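Local coordinates for putative tryptophan halogenase (Xanthomonas campestris pv. campestris, PDB 6Y1W), which is probably a flavin-dependent halogenase of the tryptophan halogenase family, expected to bind FAD and use it in halogenating a substrate, at residues Trp124-Ala127 with His128-Val132; Asp464-Asp468 with Ala469-Gln473. All coordinates share one frame; numbering follows the deposited sequence.

Contact 1. Residues Trp124-Ala127 with His128-Val132; sequences WLKA and HARGV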
loop_
_atom_site.group_PDB
_atom_site.type_symbol
_atom_site.label_atom_id
_atom_site.label_comp_id
_atom_site.label_asym_id
_atom_site.label_seq_id
_atom_site.Cartn_x
_atom_site.Cartn_y
_atom_site.Cartn_z
ATOM N N TRP A 124 11.826 14.841 16.655
ATOM C CA TRP A 124 13.155 14.521 17.181
ATOM C C TRP A 124 14.224 15.432 16.585
ATOM O O TRP A 124 15.113 15.896 17.309
ATOM C CB TRP A 124 13.482 13.052 16.929
ATOM C CG TRP A 124 14.783 12.655 17.527
ATOM C CD1 TRP A 124 14.983 12.177 18.795
ATOM C CD2 TRP A 124 16.074 12.694 16.908
ATOM N NE1 TRP A 124 16.320 11.914 18.997
ATOM C CE2 TRP A 124 17.015 12.248 17.868
ATOM C CE3 TRP A 124 16.538 13.088 15.653
ATOM C CZ2 TRP A 124 18.387 12.153 17.598
ATOM C CZ3 TRP A 124 17.894 13.004 15.394
ATOM C CH2 TRP A 124 18.807 12.551 16.362
ATOM N N LEU A 125 14.145 15.709 15.269
ATOM C CA LEU A 125 15.115 16.581 14.603
ATOM C C LEU A 125 15.080 17.999 15.180
ATOM O O LEU A 125 16.132 18.611 15.417
ATOM C CB LEU A 125 14.835 16.604 13.096
ATOM C CG LEU A 125 15.301 15.335 12.351
ATOM C CD1 LEU A 125 14.618 15.176 10.976
ATOM C CD2 LEU A 125 16.842 15.242 12.255
ATOM N N LYS A 126 13.881 18.538 15.399
ATOM C CA LYS A 126 13.769 19.845 16.035
ATOM C C LYS A 126 14.380 19.783 17.420
ATOM O O LYS A 126 15.146 20.673 17.821
ATOM C CB LYS A 126 12.302 20.260 16.109
ATOM C CG LYS A 126 12.000 21.457 16.990
ATOM C CD LYS A 126 12.192 22.741 16.287
ATOM C CE LYS A 126 11.685 23.876 17.165
ATOM N NZ LYS A 126 12.031 25.091 16.392
ATOM N N ALA A 127 14.073 18.712 18.161
ATOM C CA ALA A 127 14.609 18.594 19.511
ATOM C C ALA A 127 16.120 18.505 19.487
ATOM O O ALA A 127 16.789 19.059 20.361
ATOM C CB ALA A 127 14.015 17.379 20.231
ATOM N N HIS A 128 16.675 17.783 18.516
ATOM C CA HIS A 128 18.122 17.722 18.369
ATOM C C HIS A 128 18.710 19.108 18.071
ATOM O O HIS A 128 19.737 19.494 18.648
ATOM C CB HIS A 128 18.461 16.719 17.263
ATOM C CG HIS A 128 19.901 16.339 17.207
ATOM N ND1 HIS A 128 20.547 16.053 16.025
ATOM C CD2 HIS A 128 20.815 16.169 18.189
ATOM C CE1 HIS A 128 21.805 15.739 16.279
ATOM N NE2 HIS A 128 21.992 15.801 17.585
ATOM N N ALA A 129 18.070 19.871 17.183
ATOM C CA ALA A 129 18.560 21.222 16.906
ATOM C C ALA A 129 18.501 22.103 18.148
ATOM O O ALA A 129 19.332 23.006 18.304
ATOM C CB ALA A 129 17.776 21.867 15.755
ATOM N N ARG A 130 17.536 21.865 19.038
ATOM C CA ARG A 130 17.391 22.625 20.276
ATOM C C ARG A 130 18.156 22.012 21.444
ATOM O O ARG A 130 18.068 22.536 22.556
ATOM C CB ARG A 130 15.910 22.771 20.661
ATOM C CG ARG A 130 15.037 23.494 19.606
ATOM C CD ARG A 130 15.499 24.941 19.394
ATOM N NE ARG A 130 15.308 25.704 20.622
ATOM C CZ ARG A 130 15.531 27.010 20.764
ATOM N NH1 ARG A 130 15.970 27.759 19.747
ATOM N NH2 ARG A 130 15.305 27.563 21.949
ATOM N N GLY A 131 18.893 20.924 21.223
ATOM C CA GLY A 131 19.662 20.299 22.285
ATOM C C GLY A 131 18.839 19.635 23.366
ATOM O O GLY A 131 19.322 19.480 24.489
ATOM N N VAL A 132 17.611 19.205 23.061
ATOM C CA VAL A 132 16.801 18.512 24.053
ATOM C C VAL A 132 16.421 17.095 23.594
ATOM O O VAL A 132 15.479 16.539 24.105
ATOM C CB VAL A 132 15.553 19.330 24.454
ATOM C CG1 VAL A 132 15.967 20.700 25.036
ATOM C CG2 VAL A 132 14.567 19.555 23.276
#
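Trp124 and His128 run alongside each other from successive turns of the helix, their rings in an offset stack. The planes differ by 25° and the centroid of the histidine ring is 4.9 Å from that of the indole's six-membered ring, so overlap is partial: Trp124 CH2 sits over the rim of the imidazole, 3.9 Å from His128 ND1. Trp124, with CG anti to the backbone N (chi1 -176°), puts its six-membered ring under His128 CB, a CH-pi contact, and the first torsion of His128 sets the imidazole beside the indole. The indole nitrogen, by contrast, is engaged by the carbonyl of Arg134.

The aliphatic parts of Lys126 and Arg130 also pair, Lys126 CE 4.2 Å from Arg130 CG. Their charged ends form salt bridges with Asp464 and Asp468 respectively.

At the C-terminal end of the helix Gly131 takes a positive phi (68°) in a Schellman motif. Gly131 N donates to His128 O at 3.1 Å, and Val132 N reaches Ala127 O at 2.8 Å, while Ala127 CB meets Val132 CG2 at 3.8 Å as the motif's apolar contact. Chemically, the stop to helix 120-129 combines satisfied carbonyls at Ala127 and His128, an aromatic pair and two cations whose like charges are probably offset by the carboxylates.

Contact 2. Residues Asp464-Asp468 with Ala469-Gln473; sequences DLMGD and AELSQ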
loop_
_atom_site.group_PDB
_atom_site.type_symbol
_atom_site.label_atom_id
_atom_site.label_comp_id
_atom_site.label_asym_id
_atom_site.label_seq_id
_atom_site.Cartn_x
_atom_site.Cartn_y
_atom_site.Cartn_z
ATOM N N ASP A 464 8.017 23.262 14.610
ATOM C CA ASP A 464 8.466 24.570 15.097
ATOM C C ASP A 464 7.408 25.246 15.959
ATOM O O ASP A 464 7.687 26.293 16.562
ATOM C CB ASP A 464 8.849 25.489 13.930
ATOM C CG ASP A 464 10.065 25.009 13.177
ATOM O OD1 ASP A 464 11.071 24.589 13.809
ATOM O OD2 ASP A 464 10.040 25.060 11.938
ATOM N N LEU A 465 6.210 24.662 16.048
ATOM C CA LEU A 465 5.173 25.177 16.916
ATOM C C LEU A 465 5.490 24.908 18.383
ATOM O O LEU A 465 4.902 25.546 19.263
ATOM C CB LEU A 465 3.823 24.544 16.575
ATOM C CG LEU A 465 3.148 25.003 15.264
ATOM C CD1 LEU A 465 1.936 24.126 14.990
ATOM C CD2 LEU A 465 2.733 26.446 15.350
ATOM N N MET A 466 6.347 23.929 18.676
ATOM C CA MET A 466 6.612 23.565 20.062
ATOM C C MET A 466 7.813 24.305 20.628
ATOM O O MET A 466 8.909 24.255 20.066
ATOM C CB MET A 466 6.823 22.061 20.177
ATOM C CG MET A 466 5.560 21.317 19.802
ATOM S SD MET A 466 5.967 19.591 19.674
ATOM C CE MET A 466 5.637 19.101 21.310
ATOM N N GLY A 467 7.613 24.908 21.782
ATOM C CA GLY A 467 8.741 25.434 22.525
ATOM C C GLY A 467 9.551 24.318 23.160
ATOM O O GLY A 467 9.180 23.143 23.159
ATOM N N ASP A 468 10.691 24.711 23.724
ATOM C CA ASP A 468 11.630 23.729 24.261
ATOM C C ASP A 468 11.000 22.876 25.357
ATOM O O ASP A 468 11.205 21.655 25.386
ATOM C CB ASP A 468 12.872 24.437 24.799
ATOM C CG ASP A 468 13.821 24.910 23.708
ATOM O OD1 ASP A 468 13.601 24.641 22.505
ATOM O OD2 ASP A 468 14.794 25.606 24.064
ATOM N N ALA A 469 10.256 23.494 26.290
ATOM C CA ALA A 469 9.708 22.719 27.398
ATOM C C ALA A 469 8.667 21.723 26.901
ATOM O O ALA A 469 8.641 20.568 27.352
ATOM C CB ALA A 469 9.099 23.648 28.469
ATOM N N GLU A 470 7.797 22.154 25.981
ATOM C CA GLU A 470 6.788 21.251 25.429
ATOM C C GLU A 470 7.438 20.120 24.650
ATOM O O GLU A 470 7.040 18.950 24.761
ATOM C CB GLU A 470 5.824 22.030 24.532
ATOM C CG GLU A 470 4.654 21.167 24.065
ATOM C CD GLU A 470 3.741 21.868 23.054
ATOM O OE1 GLU A 470 3.992 23.051 22.702
ATOM O OE2 GLU A 470 2.769 21.218 22.617
ATOM N N LEU A 471 8.468 20.445 23.881
ATOM C CA LEU A 471 9.145 19.446 23.080
ATOM C C LEU A 471 9.870 18.439 23.957
ATOM O O LEU A 471 9.803 17.230 23.710
ATOM C CB LEU A 471 10.098 20.173 22.136
ATOM C CG LEU A 471 10.840 19.482 21.015
ATOM C CD1 LEU A 471 9.878 18.735 20.102
ATOM C CD2 LEU A 471 11.579 20.575 20.278
ATOM N N SER A 472 10.558 18.925 24.994
ATOM C CA SER A 472 11.246 18.033 25.918
ATOM C C SER A 472 10.259 17.168 26.690
ATOM O O SER A 472 10.534 15.987 26.963
ATOM C CB SER A 472 12.121 18.855 26.873
ATOM O OG SER A 472 12.897 17.975 27.652
ATOM N N GLN A 473 9.105 17.730 27.052
ATOM C CA GLN A 473 8.087 16.970 27.766
ATOM C C GLN A 473 7.518 15.870 26.880
ATOM O O GLN A 473 7.248 14.758 27.353
ATOM C CB GLN A 473 6.970 17.907 28.219
ATOM C CG GLN A 473 5.768 17.216 28.813
ATOM C CD GLN A 473 4.642 18.199 29.113
ATOM O OE1 GLN A 473 4.142 18.884 28.214
ATOM N NE2 GLN A 473 4.244 18.277 30.380
HETATM O O HOH W 1 2.941 24.618 20.365
HETATM O O HOH W 2 5.419 25.126 23.430
#
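Met466, just before the N-cap of helix 468-486, reaches across the helix start to Glu470 and Leu471, crossing both side chains at about a right angle. Its CB points toward the helix and lies 3.9 Å from Glu470 OE1. CG, anti to the carbonyl carbon (chi1 -64°), comes closer to the carboxylate, 3.7 Å from Glu470 OE1. The sulfur meets an apolar group: Met466 SD is 4.0 Å from Leu471 CD1. A bend at chi3 (91°) then turns the methyl back over the first turn, where Met466 CE packs 3.6 Å from Glu470 CG and lies 3.7 Å from Glu470 O. The Met466 side chain also touches Phe123 of helix 120-129.

Glu470, extended beyond CG, carries its carboxylate back to the chain ahead of the helix. Two waters meet it there. One accepts from Gly467 N at 2.8 Å and donates to Glu470 OE1; the other donates to Glu470 OE1, and its link to the carbonyl of Leu465 is unusually short and so doubtful.

Gly467 is the N-cap residue, and its carbonyl takes the first-turn bond from Leu471 N at 2.9 Å, with an N-H...O angle of 160°. Through the water on Gly467 N the carboxylate of Glu470 approaches the N-cap amide, and its negative charge probably interacts favourably with the positive end of the helix dipole, while its methylene and Leu471 give the methionine an apolar seat.

In the fold
Following the chain from the N terminus, contact 1 comes first, closing the turn that ends helix 120-129; contact 2 comes more than 300 residues later, closing the turn that begins helix 468-486. They are in series, neither nested nor crossed, yet their centres are 9 Å apart. Two salt bridges join them: Lys126 NZ to Asp464 OD1 and Arg130 NE to Asp468 OD1, each 2.8 Å. Between the helices Leu471 CD2 packs 3.4 Å from Lys126 CG and touches Ala127. The end of one helix is thus tied to the start of another at the periphery of the chain, where Asp464 also bonds to Gln367 of the second subunit.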